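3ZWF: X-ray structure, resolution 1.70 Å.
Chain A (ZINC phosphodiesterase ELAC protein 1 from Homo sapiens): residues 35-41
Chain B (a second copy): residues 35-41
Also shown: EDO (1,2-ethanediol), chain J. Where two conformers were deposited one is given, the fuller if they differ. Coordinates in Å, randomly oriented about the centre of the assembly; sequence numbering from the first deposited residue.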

# COMPACT_ATOMS: atom_id res chain seq x y z
N CYS A 35 3.73 -8.83 -3.46
CA CYS A 35 3.63 -7.38 -3.70
C CYS A 35 3.14 -6.65 -2.46
O CYS A 35 2.07 -6.07 -2.42
N GLY A 36 3.91 -6.75 -1.41
CA GLY A 36 3.65 -5.93 -0.20
C GLY A 36 3.69 -4.44 -0.45
O GLY A 36 4.20 -3.95 -1.47
N GLU A 37 3.15 -3.70 0.52
CA GLU A 37 3.15 -2.27 0.45
C GLU A 37 4.57 -1.75 0.26
O GLU A 37 5.52 -2.24 0.89
N GLY A 38 4.74 -0.81 -0.65
CA GLY A 38 6.04 -0.24 -0.98
C GLY A 38 6.82 -0.90 -2.09
O GLY A 38 7.90 -0.44 -2.47
N THR A 39 6.29 -1.99 -2.60
CA THR A 39 6.93 -2.66 -3.72
C THR A 39 7.20 -1.75 -4.92
O THR A 39 8.29 -1.75 -5.46
N GLN A 40 6.24 -0.89 -5.27
CA GLN A 40 6.47 -0.01 -6.44
C GLN A 40 7.67 0.92 -6.24
O GLN A 40 8.41 1.21 -7.19
N THR A 41 7.87 1.41 -5.02
CA THR A 41 8.97 2.31 -4.69
C THR A 41 10.30 1.54 -4.64
O THR A 41 11.36 2.01 -5.06
N CYS B 35 -3.22 9.23 3.32
CA CYS B 35 -2.48 8.01 3.61
C CYS B 35 -2.16 7.25 2.33
O CYS B 35 -2.60 6.10 2.13
N GLY B 36 -1.38 7.86 1.47
CA GLY B 36 -0.82 7.15 0.33
C GLY B 36 0.06 5.95 0.68
O GLY B 36 0.51 5.75 1.82
N GLU B 37 0.29 5.14 -0.33
CA GLU B 37 1.16 4.00 -0.15
C GLU B 37 2.53 4.42 0.39
O GLU B 37 3.10 5.41 -0.06
N GLY B 38 3.04 3.71 1.40
CA GLY B 38 4.28 4.02 2.03
C GLY B 38 4.23 4.90 3.25
O GLY B 38 5.25 5.16 3.84
N THR B 39 3.03 5.41 3.57
CA THR B 39 2.88 6.29 4.73
C THR B 39 3.39 5.62 6.01
O THR B 39 4.13 6.21 6.79
N GLN B 40 3.08 4.32 6.18
CA GLN B 40 3.52 3.68 7.41
C GLN B 40 5.06 3.66 7.56
O GLN B 40 5.58 3.82 8.68
N THR B 41 5.80 3.49 6.46
CA THR B 41 7.25 3.46 6.49
C THR B 41 7.82 4.89 6.69
O THR B 41 8.81 5.10 7.36

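Two glutamates, Glu37(A) and Glu37(B), reach across this contact reciprocally, each placing its carboxylate against the other stretch, and cover far more surface than any other residue. Each lies in a type II turn, from Gly36(A) to Thr39(A) in one copy and Gly36(B) to Thr39(B) in the other, with chi1 and chi2 both t, so the extended chain carries its charge to the partner's turn. The CA-to-CB bond of Glu37(B) points toward the other stretch; that of Glu37(A) points sideways, but the end of its side chain comes nearer. Glu37(A) CG and Glu37(B) CG lie 3.9 Å apart.

Both oxygens of each carboxylate accept hydrogen bonds. Glu37(A) OE2 accepts from Gly38(B) N at 2.7 Å, and Glu37(B) OE2 from Gly38(A) N at 2.6 Å. These amides stand at the N-cap, just before a helix, where backbone NH groups lack helical partners. Two waters act separately: one donates to Glu37(A) OE2 and accepts from Gln40(B) N, the other donates to Glu37(B) OE2 and accepts from Gln40(A) N. The other oxygens take side-chain amides: Gln40(B) NE2 to Glu37(A) OE1, 3.0 Å, and Gln40(A) NE2 to Glu37(B) OE1, 2.9 Å. The CA-to-CB bonds of Gln40(A) and Gln40(B) point toward the other stretch, with chi1 p and chi2 t, their OE1 atoms satisfied elsewhere in the structure.

Gly38(A) and Gly38(B) have positive phi, where a CB would jam against the preceding carbonyl. Beside the glycines lies ethanediol, probably from the crystallisation liquor, bridging Thr41(A) OG1 (2.5 Å from EDO O2) and Thr41(B) OG1 (2.8 Å from EDO O1).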

# COMPACT_ATOMS: atom_id res chain seq x y z
CB CYS A 35 2.73 -7.11 -4.92
SG CYS A 35 2.92 -5.45 -5.59
CB GLU A 37 2.54 -1.72 1.74
CG GLU A 37 2.63 -0.22 1.75
CD GLU A 37 1.71 0.47 2.73
OE1 GLU A 37 0.93 -0.16 3.46
OE2 GLU A 37 1.80 1.69 2.74
CB THR A 39 6.16 -3.91 -4.14
OG1 THR A 39 6.15 -4.82 -3.03
CG2 THR A 39 6.83 -4.57 -5.35
CB GLN A 40 5.20 0.77 -6.80
CG GLN A 40 4.70 1.71 -5.70
CD GLN A 40 3.65 2.66 -6.21
OE1 GLN A 40 3.91 3.45 -7.13
NE2 GLN A 40 2.44 2.61 -5.59
CB THR A 41 8.62 3.06 -3.38
OG1 THR A 41 8.26 2.13 -2.34
CG2 THR A 41 7.39 3.86 -3.62
CB CYS B 35 -3.24 7.16 4.64
SG CYS B 35 -2.27 5.88 5.43
CB GLU B 37 1.28 3.29 -1.49
CG GLU B 37 2.27 2.15 -1.34
CD GLU B 37 2.12 1.04 -2.39
OE1 GLU B 37 1.37 1.16 -3.36
OE2 GLU B 37 2.90 0.06 -2.26
CB THR B 39 1.46 6.80 4.85
OG1 THR B 39 1.16 7.57 3.66
CG2 THR B 39 1.27 7.61 6.13
CB GLN B 40 2.93 2.27 7.56
CG GLN B 40 3.34 1.29 6.46
CD GLN B 40 3.01 -0.15 6.85
OE1 GLN B 40 3.52 -0.65 7.86
NE2 GLN B 40 2.20 -0.82 6.04
CB THR B 41 7.76 2.83 5.22
OG1 THR B 41 6.95 1.67 4.94
CG2 THR B 41 9.26 2.45 5.37
C1 EDO J . 7.44 2.30 1.18
O1 EDO J . 6.98 1.34 2.12
C2 EDO J . 6.37 2.87 0.29
O2 EDO J . 6.87 3.56 -0.80
O HOH W 1 0.91 3.14 4.81
O HOH W 2 3.50 -1.35 -4.36